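Local coordinates for periplasmic binding protein (Xylanimonas cellulosilytica, PDB 4MX8) that probably serves as the extracytoplasmic solute-binding component of an uptake transporter, its family relatives binding iron-siderophore or cobalamin ligands, at residues A[47-59]-A[66-79]. Residues are numbered along the deposited sequence; the frame is centred on the assembly and turned at random.
Sequences QRIVVFDMAALDT and EIAGAPLDSVPDYL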
ATOM      1  N   GLN A  47       3.036  20.950  14.161  1.00 54.79           N
ATOM      2  CA  GLN A  47       3.182  22.085  13.258  1.00 45.60           C
ATOM      3  C   GLN A  47       4.204  21.869  12.109  1.00 51.00           C
ATOM      4  O   GLN A  47       4.221  22.626  11.127  1.00 50.87           O
ATOM      5  CB  GLN A  47       3.517  23.314  14.109  1.00 44.90           C
ATOM      6  CG  GLN A  47       2.668  24.571  13.845  1.00 65.69           C
ATOM      7  CD  GLN A  47       1.159  24.332  13.891  1.00 69.82           C
ATOM      8  OE1 GLN A  47       0.686  23.392  14.533  1.00 65.84           O
ATOM      9  NE2 GLN A  47       0.396  25.190  13.199  1.00 71.03           N
ATOM     10  N   ARG A  48       5.050  20.842  12.245  1.00 43.27           N
ATOM     11  CA  ARG A  48       6.044  20.486  11.231  1.00 36.32           C
ATOM     12  C   ARG A  48       6.190  18.981  11.135  1.00 40.63           C
ATOM     13  O   ARG A  48       7.051  18.403  11.804  1.00 45.30           O
ATOM     14  CB  ARG A  48       7.421  21.049  11.576  1.00 37.73           C
ATOM     15  CG  ARG A  48       7.882  22.189  10.692  1.00 45.98           C
ATOM     16  CD  ARG A  48       9.385  22.140  10.454  1.00 53.25           C
ATOM     17  NE  ARG A  48       9.864  23.412   9.923  1.00 63.01           N
ATOM     18  CZ  ARG A  48      10.048  23.680   8.634  1.00 70.10           C
ATOM     19  NH1 ARG A  48       9.820  22.760   7.710  1.00 61.05           N
ATOM     20  NH2 ARG A  48      10.472  24.883   8.268  1.00 92.80           N
ATOM     21  N   ILE A  49       5.370  18.342  10.302  1.00 37.30           N
ATOM     22  CA  ILE A  49       5.388  16.887  10.194  1.00 31.39           C
ATOM     23  C   ILE A  49       6.279  16.445   9.040  1.00 35.25           C
ATOM     24  O   ILE A  49       6.178  16.965   7.930  1.00 44.84           O
ATOM     25  CB  ILE A  49       3.976  16.317   9.956  1.00 28.42           C
ATOM     26  CG1 ILE A  49       2.953  16.988  10.868  1.00 30.11           C
ATOM     27  CG2 ILE A  49       3.974  14.816  10.153  1.00 26.25           C
ATOM     28  CD1 ILE A  49       1.551  16.545  10.610  1.00 29.77           C
ATOM     29  N   VAL A  50       7.151  15.481   9.304  1.00 37.52           N
ATOM     30  CA  VAL A  50       7.963  14.877   8.254  1.00 33.30           C
ATOM     31  C   VAL A  50       7.494  13.439   8.072  1.00 34.07           C
ATOM     32  O   VAL A  50       7.412  12.689   9.041  1.00 46.35           O
ATOM     33  CB  VAL A  50       9.447  14.919   8.613  1.00 29.02           C
ATOM     34  CG1 VAL A  50      10.261  14.222   7.564  1.00 25.14           C
ATOM     35  CG2 VAL A  50       9.891  16.355   8.733  1.00 28.32           C
ATOM     36  N   VAL A  51       7.164  13.060   6.839  1.00 24.38           N
ATOM     37  CA  VAL A  51       6.581  11.745   6.576  1.00 25.45           C
ATOM     38  C   VAL A  51       7.375  10.978   5.510  1.00 29.45           C
ATOM     39  O   VAL A  51       7.587  11.493   4.413  1.00 30.99           O
ATOM     40  CB  VAL A  51       5.116  11.888   6.103  1.00 27.04           C
ATOM     41  CG1 VAL A  51       4.545  10.541   5.662  1.00 25.57           C
ATOM     42  CG2 VAL A  51       4.263  12.494   7.187  1.00 36.44           C
ATOM     43  N   PHE A  52       7.796   9.756   5.828  1.00 22.12           N
ATOM     44  CA  PHE A  52       8.479   8.904   4.853  1.00 26.36           C
ATOM     45  C   PHE A  52       7.578   7.839   4.207  1.00 25.92           C
ATOM     46  O   PHE A  52       7.911   7.302   3.154  1.00 41.50           O
ATOM     47  CB  PHE A  52       9.683   8.192   5.489  1.00 25.54           C
ATOM     48  CG  PHE A  52      10.864   9.091   5.761  1.00 21.99           C
ATOM     49  CD1 PHE A  52      11.893   9.206   4.848  1.00 21.15           C
ATOM     50  CD2 PHE A  52      10.955   9.803   6.951  1.00 26.29           C
ATOM     51  CE1 PHE A  52      12.997  10.030   5.114  1.00 31.52           C
ATOM     52  CE2 PHE A  52      12.056  10.625   7.222  1.00 23.76           C
ATOM     53  CZ  PHE A  52      13.074  10.738   6.302  1.00 26.96           C
ATOM     54  N   ASP A  53       6.466   7.509   4.859  1.00 31.55           N
ATOM     55  CA  ASP A  53       5.539   6.462   4.395  1.00 26.62           C
ATOM     56  C   ASP A  53       4.378   7.121   3.641  1.00 30.49           C
ATOM     57  O   ASP A  53       3.573   7.848   4.235  1.00 31.89           O
ATOM     58  CB  ASP A  53       5.035   5.638   5.596  1.00 29.23           C
ATOM     59  CG  ASP A  53       3.956   4.612   5.221  1.00 57.98           C
ATOM     60  OD1 ASP A  53       4.156   3.843   4.249  1.00 68.59           O
ATOM     61  OD2 ASP A  53       2.906   4.562   5.921  1.00 58.79           O
HETATM   62  N   MSE A  54       4.307   6.890   2.332  1.00 27.79           N
HETATM   63  CA  MSE A  54       3.320   7.573   1.490  1.00 26.87           C
HETATM   64  C   MSE A  54       1.878   7.356   1.962  1.00 30.30           C
HETATM   65  O   MSE A  54       1.002   8.190   1.729  1.00 32.56           O
HETATM   66  CB  MSE A  54       3.487   7.183   0.011  1.00 23.45           C
HETATM   67  CG  MSE A  54       4.825   7.580  -0.636  1.00 21.70           C
HETATM   68 SE   MSE A  54       5.322   9.448  -0.398  0.67 46.17          SE
HETATM   69  CE  MSE A  54       6.172   9.395   1.338  1.00 23.08           C
ATOM     70  N   ALA A  55       1.635   6.244   2.644  1.00 27.21           N
ATOM     71  CA  ALA A  55       0.283   5.972   3.070  1.00 24.95           C
ATOM     72  C   ALA A  55      -0.072   6.865   4.249  1.00 30.80           C
ATOM     73  O   ALA A  55      -1.210   7.327   4.367  1.00 36.69           O
ATOM     74  CB  ALA A  55       0.123   4.534   3.409  1.00 33.01           C
ATOM     75  N   ALA A  56       0.897   7.124   5.122  1.00 28.14           N
ATOM     76  CA  ALA A  56       0.664   8.114   6.176  1.00 25.19           C
ATOM     77  C   ALA A  56       0.553   9.510   5.591  1.00 27.77           C
ATOM     78  O   ALA A  56      -0.241  10.311   6.072  1.00 38.33           O
ATOM     79  CB  ALA A  56       1.744   8.078   7.205  1.00 24.20           C
ATOM     80  N   LEU A  57       1.355   9.804   4.565  1.00 33.81           N
ATOM     81  CA  LEU A  57       1.268  11.105   3.899  1.00 32.50           C
ATOM     82  C   LEU A  57      -0.145  11.273   3.360  1.00 32.40           C
ATOM     83  O   LEU A  57      -0.778  12.295   3.588  1.00 31.75           O
ATOM     84  CB  LEU A  57       2.306  11.253   2.777  1.00 22.91           C
ATOM     85  CG  LEU A  57       2.459  12.657   2.164  1.00 26.77           C
ATOM     86  CD1 LEU A  57       3.857  12.837   1.640  1.00 33.20           C
ATOM     87  CD2 LEU A  57       1.471  12.945   1.039  1.00 25.95           C
ATOM     88  N   ASP A  58      -0.618  10.249   2.654  1.00 30.19           N
ATOM     89  CA  ASP A  58      -1.968  10.197   2.116  1.00 27.55           C
ATOM     90  C   ASP A  58      -3.006  10.576   3.177  1.00 33.61           C
ATOM     91  O   ASP A  58      -3.731  11.562   3.030  1.00 34.30           O
ATOM     92  CB  ASP A  58      -2.237   8.783   1.599  1.00 28.36           C
ATOM     93  CG  ASP A  58      -3.571   8.650   0.871  1.00 45.68           C
ATOM     94  OD1 ASP A  58      -4.467   9.517   1.038  1.00 51.40           O
ATOM     95  OD2 ASP A  58      -3.728   7.646   0.135  1.00 47.99           O
ATOM     96  N   THR A  59      -3.072   9.793   4.248  1.00 35.28           N
ATOM     97  CA  THR A  59      -4.101  10.011   5.258  1.00 34.86           C
ATOM     98  C   THR A  59      -3.981  11.381   5.927  1.00 34.91           C
ATOM     99  O   THR A  59      -4.995  12.074   6.127  1.00 35.01           O
ATOM    100  CB  THR A  59      -4.153   8.877   6.299  1.00 35.39           C
ATOM    101  OG1 THR A  59      -4.524   7.656   5.642  1.00 46.56           O
ATOM    102  CG2 THR A  59      -5.190   9.178   7.356  1.00 27.66           C
ATOM    103  N   GLU A  66      -0.820  18.884   6.507  1.00 34.32           N
ATOM    104  CA  GLU A  66       0.127  19.359   5.524  1.00 34.75           C
ATOM    105  C   GLU A  66       1.450  18.735   5.884  1.00 44.62           C
ATOM    106  O   GLU A  66       1.783  18.608   7.055  1.00 48.41           O
ATOM    107  CB  GLU A  66       0.243  20.871   5.587  1.00 37.73           C
ATOM    108  CG  GLU A  66       0.951  21.507   4.415  1.00 59.09           C
ATOM    109  CD  GLU A  66       1.092  23.007   4.597  1.00 68.65           C
ATOM    110  OE1 GLU A  66       1.310  23.434   5.753  1.00 68.98           O
ATOM    111  OE2 GLU A  66       0.976  23.758   3.599  1.00 74.76           O
ATOM    112  N   ILE A  67       2.207  18.344   4.873  1.00 45.16           N
ATOM    113  CA  ILE A  67       3.476  17.697   5.116  1.00 43.83           C
ATOM    114  C   ILE A  67       4.598  18.712   4.932  1.00 43.72           C
ATOM    115  O   ILE A  67       4.617  19.452   3.955  1.00 45.68           O
ATOM    116  CB  ILE A  67       3.669  16.531   4.171  1.00 41.50           C
ATOM    117  CG1 ILE A  67       2.365  15.710   4.069  1.00 39.82           C
ATOM    118  CG2 ILE A  67       4.872  15.722   4.593  1.00 39.85           C
ATOM    119  CD1 ILE A  67       1.810  15.245   5.368  1.00 27.06           C
ATOM    120  N   ALA A  68       5.515  18.756   5.890  1.00 37.54           N
ATOM    121  CA  ALA A  68       6.552  19.766   5.899  1.00 33.70           C
ATOM    122  C   ALA A  68       7.798  19.231   5.224  1.00 43.67           C
ATOM    123  O   ALA A  68       8.579  19.981   4.650  1.00 40.90           O
ATOM    124  CB  ALA A  68       6.859  20.161   7.317  1.00 34.51           C
ATOM    125  N   GLY A  69       7.985  17.920   5.313  1.00 38.22           N
ATOM    126  CA  GLY A  69       9.158  17.281   4.759  1.00 32.73           C
ATOM    127  C   GLY A  69       8.822  15.856   4.353  1.00 35.02           C
ATOM    128  O   GLY A  69       8.027  15.184   5.020  1.00 34.33           O
ATOM    129  N   ALA A  70       9.450  15.393   3.271  1.00 30.35           N
ATOM    130  CA  ALA A  70       9.109  14.121   2.655  1.00 25.49           C
ATOM    131  C   ALA A  70      10.167  13.769   1.629  1.00 35.38           C
ATOM    132  O   ALA A  70      10.865  14.652   1.108  1.00 35.06           O
ATOM    133  CB  ALA A  70       7.745  14.220   1.975  1.00 25.76           C
ATOM    134  N   PRO A  71      10.291  12.474   1.323  1.00 27.78           N
ATOM    135  CA  PRO A  71      11.126  12.080   0.185  1.00 33.02           C
ATOM    136  C   PRO A  71      10.470  12.565  -1.107  1.00 35.34           C
ATOM    137  O   PRO A  71       9.715  11.804  -1.719  1.00 30.86           O
ATOM    138  CB  PRO A  71      11.099  10.555   0.252  1.00 25.88           C
ATOM    139  CG  PRO A  71       9.855  10.229   1.035  1.00 22.38           C
ATOM    140  CD  PRO A  71       9.722  11.316   2.028  1.00 22.77           C
ATOM    141  N   LEU A  72      10.746  13.808  -1.506  1.00 37.34           N
ATOM    142  CA  LEU A  72       9.969  14.467  -2.561  1.00 36.41           C
ATOM    143  C   LEU A  72       9.958  13.713  -3.877  1.00 40.36           C
ATOM    144  O   LEU A  72       8.917  13.638  -4.536  1.00 45.12           O
ATOM    145  CB  LEU A  72      10.444  15.904  -2.776  1.00 32.07           C
ATOM    146  CG  LEU A  72      10.358  16.711  -1.492  1.00 32.11           C
ATOM    147  CD1 LEU A  72      11.149  17.951  -1.630  1.00 34.53           C
ATOM    148  CD2 LEU A  72       8.924  17.045  -1.155  1.00 33.69           C
ATOM    149  N   ASP A  73      11.103  13.142  -4.247  1.00 38.02           N
ATOM    150  CA  ASP A  73      11.231  12.466  -5.538  1.00 42.76           C
ATOM    151  C   ASP A  73      10.354  11.224  -5.629  1.00 38.81           C
ATOM    152  O   ASP A  73      10.259  10.622  -6.698  1.00 54.84           O
ATOM    153  CB  ASP A  73      12.685  12.068  -5.825  1.00 59.50           C
ATOM    154  CG  ASP A  73      13.614  13.258  -5.975  1.00 73.77           C
ATOM    155  OD1 ASP A  73      13.169  14.309  -6.500  1.00 75.23           O
ATOM    156  OD2 ASP A  73      14.798  13.124  -5.575  1.00 72.45           O
ATOM    157  N   SER A  74       9.726  10.845  -4.514  1.00 32.13           N
ATOM    158  CA  SER A  74       8.905   9.629  -4.434  1.00 33.12           C
ATOM    159  C   SER A  74       7.415   9.904  -4.228  1.00 36.99           C
ATOM    160  O   SER A  74       6.600   8.990  -4.316  1.00 50.49           O
ATOM    161  CB  SER A  74       9.377   8.713  -3.291  1.00 27.79           C
ATOM    162  OG  SER A  74      10.783   8.564  -3.282  1.00 40.94           O
ATOM    163  N   VAL A  75       7.058  11.144  -3.909  1.00 39.96           N
ATOM    164  CA  VAL A  75       5.663  11.463  -3.638  1.00 32.28           C
ATOM    165  C   VAL A  75       4.896  11.341  -4.940  1.00 36.53           C
ATOM    166  O   VAL A  75       5.238  12.009  -5.920  1.00 35.57           O
ATOM    167  CB  VAL A  75       5.489  12.884  -3.068  1.00 28.11           C
ATOM    168  CG1 VAL A  75       4.015  13.234  -2.967  1.00 28.71           C
ATOM    169  CG2 VAL A  75       6.150  13.006  -1.720  1.00 26.87           C
ATOM    170  N   PRO A  76       3.873  10.467  -4.963  1.00 38.36           N
ATOM    171  CA  PRO A  76       3.016  10.229  -6.133  1.00 29.92           C
ATOM    172  C   PRO A  76       2.291  11.505  -6.475  1.00 35.42           C
ATOM    173  O   PRO A  76       2.001  12.284  -5.574  1.00 41.66           O
ATOM    174  CB  PRO A  76       2.006   9.203  -5.623  1.00 28.88           C
ATOM    175  CG  PRO A  76       2.694   8.534  -4.504  1.00 27.15           C
ATOM    176  CD  PRO A  76       3.491   9.613  -3.831  1.00 26.38           C
ATOM    177  N   ASP A  77       2.002  11.724  -7.747  1.00 37.82           N
ATOM    178  CA  ASP A  77       1.377  12.976  -8.157  1.00 45.29           C
ATOM    179  C   ASP A  77       0.055  13.228  -7.430  1.00 40.55           C
ATOM    180  O   ASP A  77      -0.256  14.360  -7.078  1.00 46.31           O
ATOM    181  CB  ASP A  77       1.185  13.014  -9.676  1.00 70.54           C
ATOM    182  CG  ASP A  77       0.839  11.648 -10.263  1.00 93.59           C
ATOM    183  OD1 ASP A  77       0.159  10.828  -9.580  1.00 84.91           O
ATOM    184  OD2 ASP A  77       1.258  11.406 -11.422  1.00102.29           O
ATOM    185  N   TYR A  78      -0.709  12.175  -7.169  1.00 41.81           N
ATOM    186  CA  TYR A  78      -2.000  12.369  -6.521  1.00 35.29           C
ATOM    187  C   TYR A  78      -1.916  12.793  -5.062  1.00 36.13           C
ATOM    188  O   TYR A  78      -2.922  13.193  -4.478  1.00 46.61           O
ATOM    189  CB  TYR A  78      -2.920  11.158  -6.717  1.00 35.15           C
ATOM    190  CG  TYR A  78      -2.569   9.888  -5.981  1.00 32.75           C
ATOM    191  CD1 TYR A  78      -3.028   9.667  -4.691  1.00 43.08           C
ATOM    192  CD2 TYR A  78      -1.839   8.880  -6.588  1.00 35.85           C
ATOM    193  CE1 TYR A  78      -2.738   8.502  -4.009  1.00 40.77           C
ATOM    194  CE2 TYR A  78      -1.543   7.700  -5.905  1.00 38.98           C
ATOM    195  CZ  TYR A  78      -2.002   7.526  -4.617  1.00 36.13           C
ATOM    196  OH  TYR A  78      -1.738   6.384  -3.912  1.00 35.74           O
ATOM    197  N   LEU A  79      -0.720  12.708  -4.479  1.00 34.53           N
ATOM    198  CA  LEU A  79      -0.496  13.148  -3.099  1.00 35.69           C
ATOM    199  C   LEU A  79       0.336  14.425  -3.033  1.00 41.30           C
ATOM    200  O   LEU A  79       0.503  15.007  -1.962  1.00 40.26           O
ATOM    201  CB  LEU A  79       0.176  12.056  -2.279  1.00 28.34           C
ATOM    202  CG  LEU A  79      -0.628  10.771  -2.152  1.00 31.36           C
ATOM    203  CD1 LEU A  79       0.142   9.766  -1.329  1.00 28.82           C
ATOM    204  CD2 LEU A  79      -1.961  11.069  -1.525  1.00 28.09           C
TER
HETATM  205  O   HOH W   1       3.585  19.828   8.994  1.00 41.39           O
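L57, on the helix that follows strand 49-51, drives its branched end into the apolar side of 66-79. With CG anti to the backbone N (chi1 -170°), the branch point is carried to I67, L57 CG resting 3.6 Å from I67 CG1; from there CD1 reaches V75 and the methyl of A70, while CD2 lies 3.7 Å from L79 CB, the two leucines running past each other in opposite directions. I67 in turn crosses V51 at about a right angle. Shortened to an alanine, L57 would lose both methyls, which would probably open a gap between I67, V75 and L79. M54, a selenomethionine, bends twice along its chain, which lays SE 3.8 Å from V75 CA and points CE at CG of P71. L79 fits against the helix backbone, its CD1 3.5 Å from M54 O. V50 and G69 form the single bridge, through V51 N to G69 O (2.9 Å) and a weak bond from G69 N to I49 O, which also accepts A68 N (2.8 Å). Strand 49-51 edges the parallel sheet beside strand 108-111, strand 67-70 pairs with 87-89, and helix 289-295 packs on M54 and P76, while OG1 of T301, on helix 299-309, hydrogen-bonds both D58 OD2 and Y78 OH.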